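Local coordinates for protein probable enoyl-CoA hydratase/isomerase (Pseudomonas aeruginosa PAO1, PDB 5YLO) that probably catalyses the Delta3,Delta2 isomerisation of unsaturated acyl-CoA thioesters, as an enoyl-CoA hydratase/isomerase family member linked to fatty acid beta-oxidation, at residues G14-V19 / P48-V53; N27-P32 / S61-A66; K101-A106 / C121-I126; A105-S110 / A131-G136; A127-R132 / V186-L191. All blocks are in the same frame, centred on the assembly; numbering follows the deposited sequence. Where two conformers were deposited one is given.

Interaction 1: G14-V19 / P48-V53; sequences GIAWLV and PAVRAV
The flat peptide carbonyl of Gly-14 is met end-on by Ala-52 N and, from a position tilted 20° out of its plane, by Arg-51 N. Gly-14 O thus accepts twice: Arg-51 N lies at 2.6 Å and Ala-52 N at 3.1 Å. Gly-14 has a positive phi of 81°, at which a CB would press on the preceding carbonyl O, so glycine suits the place. Beyond it the strands run parallel, and Ala-16 N continues the pairing by binding Ala-52 O at 2.9 Å. Ile-15 and Ala-52 point to one face of the sheet, Ala-16 and Val-53 to the other. On this second face the small CB of Ala-16 meets Val-50 CG2, 3.6 Å away. Val-53 CG1 stands anti to its backbone N (chi1 177°), which brings it to 3.9 Å from Leu-18 CD1, the two side chains crossing at a slant. The two strands belong to a beta-alpha-beta unit, whose helix 31-46 packs on Ala-16 and Leu-18. Helix 191-204 lies over Ile-15 and Ala-52 and accepts Arg-51 NE at Ala-203 O, while strand 7-12 pairs antiparallel with 15-20 on the edge away from 52-56.

Interaction 2: N27-P32 / S61-A66; sequences NALDIP and SFCAGA
Cys-63 and Gly-65, which meet Leu-29, lie in the Cys-Ala-Gly-Ala loop that follows strand 52-56; in crotonase-like enzymes the equivalent loop borders the acyl-CoA site and supplies a peptide N-H to the oxyanion hole, and it probably does so here. The sulphur of Cys-63 sits at the centre of the contact, meeting both apolar and polar atoms. With SG anti to the backbone N (chi1 -178°), it rests 3.4 Å from Leu-29 CG, in the fork of the leucine and equally far from both methyls. The same SG accepts a long hydrogen bond from Gly-65 N at 3.5 Å, which helps to fold the loop around it, and lies 3.1 Å from Asn-27 O. Gly-65 has a phi of 104°, where a CB would be jammed against the carbonyl before it, so the turn needs glycine. Its carbonyl then faces Leu-29 N in a nearly straight bond; the modelled length of 2.5 Å is very short and doubtful as a number. Ala-66 CA returns a C-H contact to Leu-29 O at 3.5 Å, making a single backbone bridge. Asn-27 has left-handed helical backbone angles, which asparagine tolerates well. Its CB lies 3.4 Å from Phe-62 O, and its amide is fixed from outside, OD1 by Arg-22 N and ND2 by Ser-58 O. Leu-20 of strand 15-20 packs against Asn-27, Leu-29 and Cys-63, Trp-85 of helix 85-97 touches Ala-66, and Asp-30 caps the start of helix 31-46.

Interaction 3: K101-A106 / C121-I126; sequences KPTVAA and CCDFRI
Thr-103 and Asp-123 cross at about a right angle, the methyl CG2 of the threonine lying 3.3 Å from Asp-123 OD2. That same carboxylate oxygen takes a weak hydrogen bond from Thr-103 N, also at 3.3 Å. The other branch of Thr-103 is turned anti to the backbone N (chi1 160°), which sets OG1, a buried hydroxyl with no assigned partner in the model, 3.1 Å from Cys-122 SG. The alanine methyl, Ala-105 CB, lies directly against the sulphur at 3.6 Å. Thr-103 O receives Phe-124 N in its carbonyl plane at 3.1 Å, and more weakly Asp-123 N; it also lies at the edge of the Phe-124 ring. From there the strands pair in parallel register, Ala-105 N bonding to Phe-124 O at 2.9 Å and Ile-126 N to Ala-105 O. Val-104, Phe-124 and Ile-126 share one face, their apolar groups turned to helix 191-204.

A second shell holds the segment ahead of strand 124-128. Arg-125 NH1 binds Cys-122 O at 2.8 Å, within the guanidinium plane but above the carbonyl plane, while NE reaches Leu-181 O. Asp-123 OD2 pairs with Lys-214 and OD1 with Lys-162 of the second subunit, so its charge is probably balanced partly across the interface. Strand 103-107, strand 111-112 in a second sheet, helix 114-120 and strand 124-128 form one beta-beta-alpha turn, the repeat of the crotonase spiral.

Interaction 4: A105-S110 / A131-G136; sequences AAVNGS and ARFKAG
Arg-132 O is met by carbon: Ser-110 CA makes a C-H...O contact with it at 3.0 Å, and Ser-110 CB lies 3.4 Å from it. No conventional hydrogen bond crosses between these two segments, and the carbonyls are instead bordered by carbon. Gly-109 O, for example, lies 3.3 Å from the methyl of Ala-131. That single methyl fills the place between Gly-109 O and Val-107 CG1, which it also touches, at 3.8 Å. Val-107 has CG1 anti to its backbone N (chi1 -172°), and this branch reaches on to Phe-133, meeting ring atom CZ tip to tip at 3.6 Å. The approach to the ring is oblique. CG1 thus meets both Ala-131 CB and Phe-133 CZ, an apolar group suited to apolar partners. The chain bends sharply at the same residue: Val-107 is the centre of an inverse gamma turn, with Asn-108 N weakly bonded to Ala-106 O. The turn carries the chain off strand 103-107, so that Gly-109 and Ser-110 run beside Ala-131 and Arg-132.

Strand 111-112, which follows, pairs in parallel with 132-134 in the small three-stranded sheet, Arg-132 bonding to Ala-111. Helix 114-120 packs Met-116 against Phe-133, while Val-107 itself remains bonded to Ile-126 and Ala-128 of strand 124-128 in the larger sheet. Asn-108 OD1 accepts from Gly-57 N, in the loop after strand 52-56.

Interaction 5: A127-R132 / V186-L191; sequences AAASAR and VADEHL
Val-186 N donates to Ala-127 O at 3.0 Å, a nearly straight bond that opens the contact. Val-186 O then accepts a C-H contact from Ala-128 CA at 3.2 Å and a weak bond from Ala-129 N. The valine is a beta-branched residue suited to the extended backbone, and its side chain shares a face of the sheet with Ala-128. These bonds form a parallel bridge between strand 124-128 and the short strand 184-186, the last strand of the six-stranded sheet within the chain.

Past Val-186 the chain turns, and Asp-188 swings its carboxylate back to the type I turn from Ala-128 to Ala-131. In the conformer given, Ser-130 OG donates to Asp-188 OD2 at 2.7 Å, coming from well above the carboxylate plane. The other oxygen, OD1, takes a weak bond from Ala-129 N at 3.3 Å and touches Ala-128 CB. Asp-188 is exposed, and two conformers were deposited, so the detail of this grip is uncertain. A short acidic side chain can reach both the amide and the hydroxyl of the turn, and serine at Ser-130 offers the hydroxyl with little bulk. Leu-191 begins helix 191-204 and points toward 127-132. Its CG is anti to the backbone N (chi1 177°), which carries CD2 to within 4.0 Å of Ala-128 CB, and the same side chain packs on Asn-108 in the loop after strand 103-107.

In the fold
Interactions 1, 3 and 5 are parallel strand pairings along one sheet. Interactions 1 to 4 are buried; 1 and 3 adjoin directly, Val-53 pairing with Pro-102 and Val-104. Interaction 5, at the sheet's outer strand, is partly exposed and adds a carboxylate-hydroxyl bond, described for one conformer, to its backbone bridge. Around interaction 3, Asp-123 reaches beyond both segments to a lysine of its own chain and one of the second subunit. Interaction 4 continues from strand 103-107, shares Ala-105 and Ala-106 with interaction 3 and Ala-131 and Arg-132 with interaction 5, and replaces hydrogen bonds by carbon contacts. Interaction 2 joins loops, with sulphur and leucine at its centre; it meets interaction 4 where Cys-63 N approaches Ser-110 O.

Interaction 1: G14-V19 / P48-V53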
# COMPACT_ATOMS: atom_id res chain seq x y z
N GLY A 14 18.13 7.88 27.23
CA GLY A 14 18.27 7.50 25.84
C GLY A 14 17.17 7.98 24.93
O GLY A 14 17.16 7.60 23.75
N ILE A 15 16.24 8.78 25.42
CA ILE A 15 15.14 9.32 24.62
C ILE A 15 15.33 10.83 24.53
O ILE A 15 15.33 11.53 25.55
CB ILE A 15 13.77 8.98 25.22
CG1 ILE A 15 13.62 7.47 25.41
CG2 ILE A 15 12.66 9.52 24.34
CD1 ILE A 15 12.34 7.06 26.10
N ALA A 16 15.50 11.33 23.31
CA ALA A 16 15.62 12.76 23.05
C ALA A 16 14.25 13.32 22.71
O ALA A 16 13.65 12.94 21.70
CB ALA A 16 16.61 13.03 21.92
N TRP A 17 13.75 14.22 23.56
CA TRP A 17 12.45 14.85 23.36
C TRP A 17 12.66 16.20 22.67
O TRP A 17 13.30 17.09 23.22
CB TRP A 17 11.72 15.04 24.69
CG TRP A 17 11.44 13.76 25.41
CD1 TRP A 17 12.35 12.94 26.02
CD2 TRP A 17 10.16 13.15 25.62
NE1 TRP A 17 11.72 11.87 26.59
CE2 TRP A 17 10.37 11.97 26.36
CE3 TRP A 17 8.85 13.49 25.25
CZ2 TRP A 17 9.33 11.12 26.73
CZ3 TRP A 17 7.82 12.65 25.63
CH2 TRP A 17 8.06 11.48 26.36
N LEU A 18 12.12 16.33 21.46
CA LEU A 18 12.19 17.57 20.69
C LEU A 18 10.77 18.11 20.59
O LEU A 18 9.94 17.56 19.86
CB LEU A 18 12.79 17.34 19.31
CG LEU A 18 14.05 16.46 19.27
CD1 LEU A 18 14.61 16.37 17.86
CD2 LEU A 18 15.10 16.99 20.23
N VAL A 19 10.48 19.18 21.32
CA VAL A 19 9.15 19.76 21.39
C VAL A 19 9.17 21.11 20.70
O VAL A 19 9.96 21.99 21.08
CB VAL A 19 8.65 19.88 22.83
CG1 VAL A 19 7.19 20.31 22.86
CG2 VAL A 19 8.85 18.57 23.58
N PRO A 48 25.61 8.99 20.81
CA PRO A 48 25.34 7.60 21.22
C PRO A 48 24.36 7.49 22.37
O PRO A 48 23.80 6.41 22.58
CB PRO A 48 26.73 7.07 21.61
CG PRO A 48 27.71 8.06 21.05
CD PRO A 48 27.00 9.38 21.08
N ALA A 49 24.14 8.58 23.12
CA ALA A 49 23.23 8.51 24.26
C ALA A 49 21.79 8.32 23.81
O ALA A 49 21.06 7.51 24.39
CB ALA A 49 23.36 9.77 25.11
N VAL A 50 21.37 9.05 22.79
CA VAL A 50 19.99 8.99 22.32
C VAL A 50 19.80 7.74 21.47
O VAL A 50 20.56 7.48 20.53
CB VAL A 50 19.61 10.26 21.54
CG1 VAL A 50 20.73 10.65 20.61
CG2 VAL A 50 18.32 10.05 20.76
N ARG A 51 18.78 6.95 21.81
CA ARG A 51 18.44 5.75 21.08
C ARG A 51 17.02 5.80 20.54
O ARG A 51 16.61 4.88 19.82
CB ARG A 51 18.63 4.52 21.98
CG ARG A 51 20.07 4.35 22.43
CD ARG A 51 20.18 3.77 23.83
NE ARG A 51 19.60 2.44 23.92
CZ ARG A 51 20.20 1.33 23.50
NH1 ARG A 51 21.40 1.40 22.94
NH2 ARG A 51 19.59 0.16 23.62
N ALA A 52 16.27 6.84 20.86
CA ALA A 52 14.94 7.08 20.31
C ALA A 52 14.67 8.57 20.39
O ALA A 52 15.17 9.26 21.28
CB ALA A 52 13.86 6.29 21.06
N VAL A 53 13.88 9.07 19.45
CA VAL A 53 13.61 10.50 19.32
C VAL A 53 12.11 10.72 19.31
O VAL A 53 11.38 10.03 18.59
CB VAL A 53 14.25 11.10 18.06
CG1 VAL A 53 13.89 12.57 17.92
CG2 VAL A 53 15.76 10.92 18.10

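Interaction 2: N27-P32 / S61-A66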
# COMPACT_ATOMS: atom_id res chain seq x y z
N ASN A 27 2.50 26.55 17.39
CA ASN A 27 3.75 25.93 16.95
C ASN A 27 3.92 26.02 15.44
O ASN A 27 4.37 25.08 14.78
CB ASN A 27 3.84 24.48 17.42
CG ASN A 27 3.77 24.35 18.93
OD1 ASN A 27 4.77 24.52 19.63
ND2 ASN A 27 2.58 24.07 19.44
N ALA A 28 3.55 27.17 14.87
CA ALA A 28 3.69 27.39 13.44
C ALA A 28 5.15 27.29 13.02
O ALA A 28 6.05 27.75 13.73
CB ALA A 28 3.11 28.75 13.05
N LEU A 29 5.38 26.68 11.86
CA LEU A 29 6.73 26.45 11.37
C LEU A 29 7.28 27.70 10.71
O LEU A 29 6.69 28.21 9.75
CB LEU A 29 6.74 25.27 10.39
CG LEU A 29 6.42 23.89 10.96
CD1 LEU A 29 6.27 22.85 9.85
CD2 LEU A 29 7.48 23.46 11.96
N ASP A 30 8.40 28.21 11.22
CA ASP A 30 9.14 29.28 10.58
C ASP A 30 10.59 28.85 10.44
O ASP A 30 11.01 27.81 10.96
CB ASP A 30 9.03 30.60 11.35
CG ASP A 30 9.39 30.46 12.82
OD1 ASP A 30 9.90 29.40 13.23
OD2 ASP A 30 9.17 31.43 13.57
N ILE A 31 11.37 29.66 9.72
CA ILE A 31 12.77 29.30 9.46
C ILE A 31 13.54 29.05 10.75
O ILE A 31 14.28 28.05 10.82
CB ILE A 31 13.43 30.34 8.55
CG1 ILE A 31 12.64 30.45 7.24
CG2 ILE A 31 14.84 29.92 8.21
CD1 ILE A 31 13.33 31.25 6.15
N PRO A 32 13.41 29.86 11.82
CA PRO A 32 14.13 29.51 13.06
C PRO A 32 13.76 28.15 13.62
O PRO A 32 14.64 27.41 14.06
CB PRO A 32 13.74 30.64 14.02
CG PRO A 32 13.43 31.78 13.15
CD PRO A 32 12.76 31.18 11.94
N SER A 61 -1.95 22.40 20.38
CA SER A 61 -1.77 21.98 19.00
C SER A 61 -0.37 21.42 18.78
O SER A 61 0.60 21.90 19.38
CB SER A 61 -2.02 23.14 18.04
OG SER A 61 -3.33 23.65 18.21
N PHE A 62 -0.27 20.40 17.92
CA PHE A 62 1.03 19.87 17.54
C PHE A 62 1.76 20.84 16.63
O PHE A 62 2.88 21.27 16.93
CB PHE A 62 0.85 18.51 16.86
CG PHE A 62 2.13 17.94 16.29
CD1 PHE A 62 3.08 17.35 17.11
CD2 PHE A 62 2.36 17.98 14.92
CE1 PHE A 62 4.24 16.83 16.59
CE2 PHE A 62 3.53 17.46 14.39
CZ PHE A 62 4.47 16.88 15.22
N CYS A 63 1.14 21.21 15.51
CA CYS A 63 1.73 22.17 14.59
C CYS A 63 0.71 22.65 13.56
O CYS A 63 0.16 21.84 12.80
CB CYS A 63 2.94 21.58 13.88
SG CYS A 63 3.74 22.75 12.78
N ALA A 64 0.49 23.96 13.49
CA ALA A 64 -0.48 24.55 12.58
C ALA A 64 0.08 24.79 11.18
O ALA A 64 -0.64 25.32 10.33
CB ALA A 64 -1.00 25.87 13.15
N GLY A 65 1.33 24.42 10.91
CA GLY A 65 1.88 24.56 9.57
C GLY A 65 2.83 25.73 9.39
O GLY A 65 3.46 26.18 10.35
N ALA A 66 2.96 26.23 8.16
CA ALA A 66 3.88 27.33 7.89
C ALA A 66 3.40 28.61 8.55
O ALA A 66 2.20 28.89 8.60
CB ALA A 66 4.01 27.54 6.38

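Interaction 3: K101-A106 / C121-I126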
# COMPACT_ATOMS: atom_id res chain seq x y z
N LYS A 101 17.83 6.94 13.80
CA LYS A 101 17.26 6.52 15.06
C LYS A 101 15.75 6.35 14.91
O LYS A 101 15.12 6.97 14.05
CB LYS A 101 17.54 7.56 16.16
CG LYS A 101 18.98 8.05 16.22
CD LYS A 101 19.90 7.09 16.95
CE LYS A 101 21.26 7.74 17.18
NZ LYS A 101 22.20 6.90 17.98
N PRO A 102 15.13 5.50 15.73
CA PRO A 102 13.67 5.40 15.71
C PRO A 102 13.04 6.71 16.16
O PRO A 102 13.42 7.29 17.18
CB PRO A 102 13.37 4.26 16.70
CG PRO A 102 14.66 3.50 16.81
CD PRO A 102 15.74 4.53 16.66
N THR A 103 12.09 7.20 15.37
CA THR A 103 11.44 8.48 15.63
C THR A 103 9.95 8.27 15.87
O THR A 103 9.30 7.48 15.19
CB THR A 103 11.67 9.46 14.46
OG1 THR A 103 10.67 10.49 14.50
CG2 THR A 103 11.60 8.74 13.13
N VAL A 104 9.42 8.98 16.87
CA VAL A 104 8.01 8.92 17.23
C VAL A 104 7.46 10.33 17.24
O VAL A 104 8.09 11.25 17.77
CB VAL A 104 7.79 8.25 18.61
CG1 VAL A 104 6.30 8.08 18.88
CG2 VAL A 104 8.51 6.92 18.69
N ALA A 105 6.28 10.50 16.65
CA ALA A 105 5.59 11.79 16.61
C ALA A 105 4.43 11.75 17.60
O ALA A 105 3.51 10.94 17.44
CB ALA A 105 5.09 12.12 15.21
N ALA A 106 4.48 12.62 18.60
CA ALA A 106 3.43 12.72 19.62
C ALA A 106 2.48 13.83 19.19
O ALA A 106 2.69 15.01 19.49
CB ALA A 106 4.02 12.99 20.99
N CYS A 121 6.91 12.17 8.54
CA CYS A 121 8.31 11.81 8.41
C CYS A 121 8.81 10.97 9.57
O CYS A 121 9.91 10.40 9.48
CB CYS A 121 9.18 13.06 8.27
SG CYS A 121 8.86 14.03 6.77
N CYS A 122 8.05 10.88 10.65
CA CYS A 122 8.43 10.03 11.76
C CYS A 122 8.01 8.59 11.49
O CYS A 122 7.10 8.31 10.70
CB CYS A 122 7.80 10.53 13.06
SG CYS A 122 8.30 12.21 13.52
N ASP A 123 8.69 7.66 12.17
CA ASP A 123 8.39 6.24 11.98
C ASP A 123 7.04 5.88 12.58
O ASP A 123 6.29 5.09 12.01
CB ASP A 123 9.50 5.38 12.58
CG ASP A 123 10.83 5.57 11.88
OD1 ASP A 123 10.81 5.83 10.66
OD2 ASP A 123 11.88 5.47 12.54
N PHE A 124 6.72 6.45 13.74
CA PHE A 124 5.50 6.12 14.45
C PHE A 124 4.73 7.39 14.77
O PHE A 124 5.30 8.48 14.87
CB PHE A 124 5.81 5.35 15.74
CG PHE A 124 6.60 4.09 15.52
CD1 PHE A 124 5.97 2.91 15.18
CD2 PHE A 124 7.98 4.09 15.64
CE1 PHE A 124 6.69 1.75 14.97
CE2 PHE A 124 8.71 2.94 15.43
CZ PHE A 124 8.06 1.77 15.10
N ARG A 125 3.41 7.24 14.94
CA ARG A 125 2.54 8.35 15.28
C ARG A 125 1.56 7.90 16.35
O ARG A 125 0.76 6.99 16.12
CB ARG A 125 1.80 8.88 14.05
CG ARG A 125 2.57 9.94 13.28
CD ARG A 125 2.06 10.09 11.86
NE ARG A 125 2.07 8.82 11.15
CZ ARG A 125 3.16 8.27 10.62
NH1 ARG A 125 4.33 8.87 10.74
NH2 ARG A 125 3.07 7.10 9.99
N ILE A 126 1.64 8.53 17.52
CA ILE A 126 0.66 8.36 18.59
C ILE A 126 -0.05 9.70 18.77
O ILE A 126 0.60 10.73 18.98
CB ILE A 126 1.32 7.91 19.90
CG1 ILE A 126 2.14 6.64 19.67
CG2 ILE A 126 0.26 7.67 20.97
CD1 ILE A 126 2.92 6.20 20.89

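Interaction 4: A105-S110 / A131-G136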
# COMPACT_ATOMS: atom_id res chain seq x y z
N ALA A 105 6.28 10.50 16.65
CA ALA A 105 5.59 11.79 16.61
C ALA A 105 4.43 11.75 17.60
O ALA A 105 3.51 10.94 17.44
CB ALA A 105 5.09 12.12 15.21
N ALA A 106 4.48 12.62 18.60
CA ALA A 106 3.43 12.72 19.62
C ALA A 106 2.48 13.83 19.19
O ALA A 106 2.69 15.01 19.49
CB ALA A 106 4.02 12.99 20.99
N VAL A 107 1.42 13.45 18.48
CA VAL A 107 0.45 14.41 17.97
C VAL A 107 -0.47 14.84 19.11
O VAL A 107 -1.56 14.29 19.28
CB VAL A 107 -0.34 13.82 16.79
CG1 VAL A 107 -1.20 14.88 16.14
CG2 VAL A 107 0.61 13.22 15.77
N ASN A 108 -0.02 15.82 19.89
CA ASN A 108 -0.78 16.28 21.05
C ASN A 108 -2.02 17.06 20.66
O ASN A 108 -2.97 17.14 21.46
CB ASN A 108 0.11 17.12 21.96
CG ASN A 108 0.87 18.18 21.19
OD1 ASN A 108 1.83 17.89 20.47
ND2 ASN A 108 0.44 19.43 21.33
N GLY A 109 -2.05 17.64 19.48
CA GLY A 109 -3.17 18.45 19.02
C GLY A 109 -3.26 18.42 17.52
O GLY A 109 -2.80 17.47 16.87
N SER A 110 -3.87 19.46 16.94
CA SER A 110 -4.09 19.48 15.50
C SER A 110 -2.77 19.64 14.74
O SER A 110 -1.89 20.40 15.14
CB SER A 110 -5.05 20.60 15.12
OG SER A 110 -4.43 21.87 15.22
N ALA A 131 -6.66 15.45 18.78
CA ALA A 131 -5.90 15.80 17.59
C ALA A 131 -6.79 15.81 16.35
O ALA A 131 -7.67 14.96 16.19
CB ALA A 131 -4.74 14.83 17.41
N ARG A 132 -6.55 16.79 15.48
CA ARG A 132 -7.27 16.94 14.23
C ARG A 132 -6.26 17.12 13.10
O ARG A 132 -5.18 17.67 13.31
CB ARG A 132 -8.24 18.13 14.28
CG ARG A 132 -9.18 18.10 15.48
CD ARG A 132 -10.60 17.78 15.07
NE ARG A 132 -11.17 18.85 14.26
CZ ARG A 132 -12.30 18.76 13.58
NH1 ARG A 132 -12.74 19.79 12.87
NH2 ARG A 132 -13.00 17.63 13.61
N PHE A 133 -6.62 16.66 11.91
CA PHE A 133 -5.68 16.62 10.80
C PHE A 133 -6.26 17.31 9.57
O PHE A 133 -7.39 17.02 9.17
CB PHE A 133 -5.29 15.18 10.47
CG PHE A 133 -4.57 14.48 11.58
CD1 PHE A 133 -5.27 13.83 12.59
CD2 PHE A 133 -3.18 14.49 11.63
CE1 PHE A 133 -4.60 13.20 13.62
CE2 PHE A 133 -2.51 13.85 12.66
CZ PHE A 133 -3.22 13.21 13.66
N LYS A 134 -5.48 18.21 8.98
CA LYS A 134 -5.88 18.96 7.79
C LYS A 134 -4.76 18.90 6.76
O LYS A 134 -3.58 18.95 7.11
CB LYS A 134 -6.20 20.42 8.14
CG LYS A 134 -7.64 20.69 8.56
CD LYS A 134 -7.82 22.15 8.93
CE LYS A 134 -9.27 22.60 8.78
NZ LYS A 134 -9.41 24.05 9.08
N ALA A 135 -5.14 18.82 5.49
CA ALA A 135 -4.16 18.76 4.41
C ALA A 135 -4.78 19.30 3.13
O ALA A 135 -5.99 19.16 2.90
CB ALA A 135 -3.67 17.33 4.17
N GLY A 136 -3.95 19.89 2.29
CA GLY A 136 -4.40 20.33 0.99
C GLY A 136 -5.40 21.46 1.12
O GLY A 136 -5.10 22.51 1.69

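Interaction 5: A127-R132 / V186-L191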
# COMPACT_ATOMS: atom_id res chain seq x y z
N ALA A 127 -1.37 9.68 18.68
CA ALA A 127 -2.16 10.91 18.67
C ALA A 127 -3.09 10.95 19.87
O ALA A 127 -3.62 9.91 20.30
CB ALA A 127 -2.96 11.04 17.38
N ALA A 128 -3.29 12.15 20.40
CA ALA A 128 -4.33 12.37 21.39
C ALA A 128 -5.70 12.40 20.72
O ALA A 128 -5.82 12.66 19.52
CB ALA A 128 -4.08 13.67 22.15
N ALA A 129 -6.74 12.12 21.51
CA ALA A 129 -8.09 12.09 20.95
C ALA A 129 -8.51 13.45 20.41
O ALA A 129 -9.29 13.52 19.45
CB ALA A 129 -9.08 11.61 22.01
N SER A 130 -8.00 14.53 21.00
CA SER A 130 -8.34 15.87 20.52
C SER A 130 -7.67 16.22 19.20
O SER A 130 -8.08 17.19 18.56
CB SER A 130 -7.95 16.91 21.57
OG SER A 130 -6.56 16.83 21.88
N ALA A 131 -6.66 15.45 18.78
CA ALA A 131 -5.90 15.80 17.59
C ALA A 131 -6.79 15.81 16.35
O ALA A 131 -7.67 14.96 16.19
CB ALA A 131 -4.74 14.83 17.41
N ARG A 132 -6.55 16.79 15.48
CA ARG A 132 -7.27 16.94 14.23
C ARG A 132 -6.26 17.12 13.10
O ARG A 132 -5.18 17.67 13.31
CB ARG A 132 -8.24 18.13 14.28
CG ARG A 132 -9.18 18.10 15.48
CD ARG A 132 -10.60 17.78 15.07
NE ARG A 132 -11.17 18.85 14.26
CZ ARG A 132 -12.30 18.76 13.58
NH1 ARG A 132 -12.74 19.79 12.87
NH2 ARG A 132 -13.00 17.63 13.61
N VAL A 186 -4.52 7.67 22.08
CA VAL A 186 -4.69 7.65 23.52
C VAL A 186 -5.36 8.94 23.96
O VAL A 186 -5.43 9.92 23.21
CB VAL A 186 -3.35 7.46 24.27
CG1 VAL A 186 -2.69 6.15 23.87
CG2 VAL A 186 -2.43 8.63 24.00
N ALA A 187 -5.86 8.94 25.19
CA ALA A 187 -6.40 10.16 25.77
C ALA A 187 -5.29 11.19 25.97
O ALA A 187 -4.14 10.85 26.23
CB ALA A 187 -7.09 9.85 27.11
N ASP A 188 -5.67 12.46 25.82
CA ASP A 188 -4.69 13.55 25.91
C ASP A 188 -3.98 13.55 27.25
O ASP A 188 -2.81 13.94 27.33
CB ASP A 188 -5.38 14.89 25.68
CG ASP A 188 -6.56 14.80 24.74
OD1 ASP A 188 -6.96 13.67 24.38
OD2 ASP A 188 -7.10 15.86 24.36
N GLU A 189 -4.67 13.13 28.31
CA GLU A 189 -4.06 13.11 29.64
C GLU A 189 -2.94 12.09 29.72
O GLU A 189 -1.98 12.28 30.48
CB GLU A 189 -5.13 12.81 30.69
CG GLU A 189 -6.55 13.09 30.23
CD GLU A 189 -7.51 11.98 30.62
OE1 GLU A 189 -7.04 10.88 30.99
OE2 GLU A 189 -8.74 12.19 30.55
N HIS A 190 -3.03 11.01 28.95
CA HIS A 190 -2.06 9.92 28.99
C HIS A 190 -1.09 9.94 27.82
O HIS A 190 -0.32 8.98 27.66
CB HIS A 190 -2.78 8.57 29.04
CG HIS A 190 -3.70 8.41 30.21
ND1 HIS A 190 -3.30 8.67 31.51
CD2 HIS A 190 -4.99 8.01 30.28
CE1 HIS A 190 -4.31 8.44 32.33
NE2 HIS A 190 -5.35 8.04 31.61
N LEU A 191 -1.09 10.99 27.00
CA LEU A 191 -0.28 10.97 25.78
C LEU A 191 1.21 10.96 26.10
O LEU A 191 1.96 10.12 25.60
CB LEU A 191 -0.63 12.16 24.89
CG LEU A 191 0.25 12.22 23.63
CD1 LEU A 191 0.14 10.93 22.82
CD2 LEU A 191 -0.13 13.40 22.79